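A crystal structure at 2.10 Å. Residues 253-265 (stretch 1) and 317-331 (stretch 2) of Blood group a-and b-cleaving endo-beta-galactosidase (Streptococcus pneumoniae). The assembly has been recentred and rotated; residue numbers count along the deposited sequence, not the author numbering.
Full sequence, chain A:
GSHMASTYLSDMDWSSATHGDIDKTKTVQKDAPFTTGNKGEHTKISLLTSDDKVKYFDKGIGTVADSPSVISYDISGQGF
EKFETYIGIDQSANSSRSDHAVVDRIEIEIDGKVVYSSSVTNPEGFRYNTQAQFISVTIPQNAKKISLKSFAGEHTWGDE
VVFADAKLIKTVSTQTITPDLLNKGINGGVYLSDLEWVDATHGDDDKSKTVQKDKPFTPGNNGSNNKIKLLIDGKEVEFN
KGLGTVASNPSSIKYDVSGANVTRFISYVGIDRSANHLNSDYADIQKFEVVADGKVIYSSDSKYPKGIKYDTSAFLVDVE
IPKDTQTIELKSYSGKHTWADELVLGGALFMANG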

# COMPACT_ATOMS: atom_id res chain seq x y z
N ILE A 253 -27.20 6.33 12.58
CA ILE A 253 -27.10 7.24 11.44
C ILE A 253 -27.06 6.37 10.19
O ILE A 253 -26.22 5.47 10.07
N LYS A 254 -27.99 6.63 9.27
CA LYS A 254 -28.17 5.78 8.09
C LYS A 254 -27.85 6.52 6.79
O LYS A 254 -28.31 7.64 6.57
N TYR A 255 -27.05 5.88 5.94
CA TYR A 255 -26.71 6.42 4.63
C TYR A 255 -27.16 5.49 3.52
O TYR A 255 -26.98 4.27 3.60
N ASP A 256 -27.76 6.08 2.48
CA ASP A 256 -28.08 5.36 1.26
C ASP A 256 -26.89 5.48 0.32
O ASP A 256 -26.63 6.55 -0.24
N VAL A 257 -26.14 4.38 0.18
CA VAL A 257 -24.95 4.36 -0.67
C VAL A 257 -25.16 3.58 -1.98
O VAL A 257 -24.20 3.21 -2.65
N SER A 258 -26.43 3.35 -2.33
CA SER A 258 -26.80 2.59 -3.53
C SER A 258 -26.29 3.24 -4.82
O SER A 258 -26.01 2.55 -5.79
N GLY A 259 -26.18 4.57 -4.81
CA GLY A 259 -25.74 5.31 -5.99
C GLY A 259 -24.24 5.38 -6.21
O GLY A 259 -23.78 6.04 -7.14
N ALA A 260 -23.47 4.70 -5.36
CA ALA A 260 -22.01 4.72 -5.47
C ALA A 260 -21.36 3.40 -5.11
O ALA A 260 -21.93 2.58 -4.39
N ASN A 261 -20.14 3.21 -5.61
CA ASN A 261 -19.36 2.01 -5.36
C ASN A 261 -18.44 2.21 -4.14
O ASN A 261 -17.21 2.25 -4.27
N VAL A 262 -19.05 2.33 -2.97
CA VAL A 262 -18.34 2.54 -1.71
C VAL A 262 -17.62 1.26 -1.29
O VAL A 262 -18.24 0.20 -1.21
N THR A 263 -16.33 1.36 -1.02
CA THR A 263 -15.51 0.18 -0.72
C THR A 263 -14.91 0.18 0.69
O THR A 263 -14.43 -0.86 1.14
N ARG A 264 -14.94 1.32 1.36
CA ARG A 264 -14.19 1.47 2.61
C ARG A 264 -14.79 2.55 3.52
O ARG A 264 -15.25 3.59 3.03
N PHE A 265 -14.80 2.29 4.82
CA PHE A 265 -15.20 3.28 5.82
C PHE A 265 -14.06 3.49 6.82
O PHE A 265 -13.56 2.53 7.41
N VAL A 317 -11.42 2.66 13.30
CA VAL A 317 -12.30 1.77 12.56
C VAL A 317 -11.95 1.90 11.08
O VAL A 317 -12.06 2.98 10.50
N ASP A 318 -11.51 0.80 10.49
CA ASP A 318 -11.13 0.76 9.09
C ASP A 318 -11.64 -0.55 8.50
O ASP A 318 -11.00 -1.60 8.66
N VAL A 319 -12.78 -0.49 7.83
CA VAL A 319 -13.48 -1.70 7.38
C VAL A 319 -13.87 -1.62 5.91
O VAL A 319 -14.29 -0.57 5.41
N GLU A 320 -13.72 -2.75 5.21
CA GLU A 320 -14.14 -2.87 3.82
C GLU A 320 -15.66 -2.91 3.73
O GLU A 320 -16.31 -3.60 4.51
N ILE A 321 -16.21 -2.18 2.77
CA ILE A 321 -17.64 -2.23 2.49
C ILE A 321 -17.86 -3.23 1.35
O ILE A 321 -17.24 -3.09 0.29
N PRO A 322 -18.72 -4.25 1.57
CA PRO A 322 -18.94 -5.26 0.53
C PRO A 322 -19.50 -4.65 -0.75
O PRO A 322 -20.30 -3.72 -0.70
N LYS A 323 -19.06 -5.19 -1.89
CA LYS A 323 -19.57 -4.79 -3.20
C LYS A 323 -21.10 -4.82 -3.22
O LYS A 323 -21.71 -5.71 -2.63
N ASP A 324 -21.69 -3.83 -3.89
CA ASP A 324 -23.14 -3.70 -4.07
C ASP A 324 -23.95 -3.37 -2.80
O ASP A 324 -25.15 -3.65 -2.74
N THR A 325 -23.30 -2.77 -1.80
CA THR A 325 -23.98 -2.37 -0.57
C THR A 325 -24.97 -1.23 -0.85
O THR A 325 -24.63 -0.26 -1.52
N GLN A 326 -26.19 -1.37 -0.33
CA GLN A 326 -27.25 -0.39 -0.53
C GLN A 326 -27.34 0.61 0.62
O GLN A 326 -27.57 1.80 0.41
N THR A 327 -27.15 0.10 1.84
CA THR A 327 -27.36 0.86 3.06
C THR A 327 -26.21 0.65 4.04
O THR A 327 -25.79 -0.48 4.28
N ILE A 328 -25.70 1.75 4.59
CA ILE A 328 -24.73 1.69 5.68
C ILE A 328 -25.32 2.38 6.91
O ILE A 328 -25.79 3.52 6.82
N GLU A 329 -25.32 1.67 8.04
CA GLU A 329 -25.77 2.22 9.31
C GLU A 329 -24.64 2.25 10.34
O GLU A 329 -23.86 1.29 10.45
N LEU A 330 -24.56 3.35 11.08
CA LEU A 330 -23.57 3.51 12.14
C LEU A 330 -24.30 3.54 13.48
O LEU A 330 -25.04 4.48 13.77
N LYS A 331 -24.10 2.49 14.28
CA LYS A 331 -24.93 2.26 15.47
C LYS A 331 -24.14 2.43 16.77
O LYS A 331 -23.09 1.82 16.95

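The apolar centre lies on the sheet face carrying Tyr255, Phe265, Ile328 and Leu330. Phe265 (chi1 169°, t) loses 137 Å² to the other stretch, the largest covered area of any residue in the two stretches. Leu330 (m, t) sets its CD2 4.2 Å from the centroid of the Phe265 ring, 23° off the normal, which defines a CH-pi contact over one face; Val317 CG1 meets the ring edge, 4.0 Å from Phe265 CE2. Ile321 (m, m) points toward stretch 1, its CD1 3.9 Å from Phe265 CB and its CG1 3.9 Å from Val262 CG1 (chi1 t). Ile328 (m, t) sets its CD1 3.9 Å from Val257 CG2 and 4.2 Å from Val262 CG1. Tyr255 (m) adds an edge contact, CE2 to Leu330 CD1 at 4.2 Å.

On the opposite face, the extended Arg264 (t, t, t) reaches Asp318 (t) in a two-pronged salt bridge: NE to OD1 is 3.0 Å at 167°, NH2 to OD2 2.8 Å at 163°, so the carboxylate lies near the guanidinium plane. Lys254 (t, t, p, t) packs through its aliphatic chain, CG 3.7 Å from Thr327 CG2.

Two waters bridge the stretches at the polar edge. Water 1 donates to Asn261 OD1 (2.6 Å) and accepts from Asp324 N (2.8 Å); water 2 links Val262 O (2.8 Å) to Thr325 N (3.3 Å).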

# COMPACT_ATOMS: atom_id res chain seq x y z
CB ILE A 253 -25.84 8.14 11.51
CG1 ILE A 253 -25.67 8.76 12.91
CG2 ILE A 253 -25.90 9.24 10.44
CD1 ILE A 253 -24.27 9.30 13.19
CB LYS A 254 -29.60 5.23 8.04
CG LYS A 254 -29.89 4.31 6.86
CD LYS A 254 -31.11 3.43 7.10
CE LYS A 254 -32.40 4.10 6.68
NZ LYS A 254 -33.56 3.17 6.83
CB TYR A 255 -25.20 6.68 4.53
CG TYR A 255 -24.72 7.76 5.45
CD1 TYR A 255 -24.75 9.11 5.07
CD2 TYR A 255 -24.24 7.45 6.72
CE1 TYR A 255 -24.31 10.11 5.93
CE2 TYR A 255 -23.80 8.44 7.59
CZ TYR A 255 -23.83 9.77 7.19
OH TYR A 255 -23.39 10.74 8.05
CB ASP A 256 -29.35 5.93 0.62
CG ASP A 256 -29.73 5.25 -0.69
OD1 ASP A 256 -29.15 4.20 -1.03
OD2 ASP A 256 -30.62 5.77 -1.38
CB VAL A 257 -23.70 3.82 0.09
CG1 VAL A 257 -23.30 4.78 1.20
CG2 VAL A 257 -23.93 2.41 0.62
CB SER A 258 -28.32 2.43 -3.60
OG SER A 258 -28.97 3.68 -3.72
CB ALA A 260 -21.43 5.85 -4.62
CB ASN A 261 -18.57 1.65 -6.62
CG ASN A 261 -17.76 0.38 -6.46
OD1 ASN A 261 -18.15 -0.55 -5.74
ND2 ASN A 261 -16.61 0.32 -7.14
CB VAL A 262 -19.30 3.01 -0.58
CG1 VAL A 262 -18.54 3.22 0.73
CG2 VAL A 262 -20.02 4.30 -0.98
CB THR A 263 -14.36 0.02 -1.73
OG1 THR A 263 -13.57 1.22 -1.74
CG2 THR A 263 -14.90 -0.24 -3.14
CB ARG A 264 -12.73 1.81 2.28
CG ARG A 264 -11.70 1.45 3.33
CD ARG A 264 -10.31 1.77 2.80
NE ARG A 264 -9.26 1.68 3.82
CZ ARG A 264 -8.03 2.17 3.68
NH1 ARG A 264 -7.67 2.79 2.56
NH2 ARG A 264 -7.15 2.03 4.67
CB PHE A 265 -16.49 2.86 6.53
CG PHE A 265 -16.83 3.69 7.74
CD1 PHE A 265 -17.30 4.99 7.60
CD2 PHE A 265 -16.68 3.17 9.02
CE1 PHE A 265 -17.61 5.76 8.71
CE2 PHE A 265 -16.99 3.93 10.14
CZ PHE A 265 -17.46 5.23 9.99
CB VAL A 317 -13.80 2.09 12.79
CG1 VAL A 317 -14.68 1.22 11.90
CG2 VAL A 317 -14.17 1.90 14.25
CB ASP A 318 -9.61 0.89 8.94
CG ASP A 318 -9.16 0.94 7.49
OD1 ASP A 318 -9.98 0.71 6.57
OD2 ASP A 318 -7.96 1.22 7.26
CB VAL A 319 -14.71 -2.01 8.31
CG1 VAL A 319 -15.75 -0.90 8.26
CG2 VAL A 319 -15.33 -3.37 7.97
CB GLU A 320 -13.56 -4.13 3.17
CG GLU A 320 -12.08 -4.06 2.84
CD GLU A 320 -11.57 -5.30 2.11
OE1 GLU A 320 -12.27 -6.34 2.10
OE2 GLU A 320 -10.46 -5.23 1.54
CB ILE A 321 -18.21 -0.84 2.09
CG1 ILE A 321 -17.84 0.24 3.12
CG2 ILE A 321 -19.72 -0.90 1.85
CD1 ILE A 321 -18.27 -0.04 4.56
CB PRO A 322 -19.97 -6.20 1.17
CG PRO A 322 -19.81 -5.99 2.64
CD PRO A 322 -19.50 -4.54 2.78
CB LYS A 323 -18.99 -5.72 -4.28
CG LYS A 323 -19.35 -5.37 -5.72
CD LYS A 323 -18.73 -6.37 -6.69
CE LYS A 323 -19.37 -6.31 -8.07
NZ LYS A 323 -20.73 -6.93 -8.10
CB ASP A 324 -23.73 -4.93 -4.79
CG ASP A 324 -23.16 -5.12 -6.19
OD1 ASP A 324 -22.86 -4.12 -6.88
OD2 ASP A 324 -23.02 -6.28 -6.61
CB THR A 325 -22.97 -1.95 0.54
OG1 THR A 325 -22.18 -3.08 0.92
CG2 THR A 325 -23.69 -1.41 1.78
CB GLN A 326 -28.61 -1.09 -0.70
CG GLN A 326 -28.67 -2.10 -1.85
CD GLN A 326 -28.30 -1.49 -3.19
OE1 GLN A 326 -27.21 -1.72 -3.71
NE2 GLN A 326 -29.19 -0.68 -3.75
CB THR A 327 -28.70 0.46 3.72
OG1 THR A 327 -29.77 0.69 2.80
CG2 THR A 327 -28.96 1.25 4.99
CB ILE A 328 -23.36 2.30 5.30
CG1 ILE A 328 -22.67 1.43 4.23
CG2 ILE A 328 -22.45 2.44 6.53
CD1 ILE A 328 -21.46 2.08 3.57
CB GLU A 329 -26.95 1.42 9.86
CG GLU A 329 -28.26 1.63 9.13
CD GLU A 329 -29.30 0.57 9.45
OE1 GLU A 329 -29.02 -0.63 9.24
OE2 GLU A 329 -30.39 0.94 9.92
CB LEU A 330 -22.77 4.80 11.93
CG LEU A 330 -22.16 5.03 10.54
CD1 LEU A 330 -21.51 6.39 10.47
CD2 LEU A 330 -21.16 3.93 10.16
CB LYS A 331 -25.59 0.88 15.41
CG LYS A 331 -26.45 0.66 14.18
CD LYS A 331 -27.27 -0.61 14.30
CE LYS A 331 -28.16 -0.80 13.08
NZ LYS A 331 -28.97 -2.05 13.19
O HOH W 1 -20.34 -1.58 -4.81
O HOH W 2 -20.71 -0.77 -2.15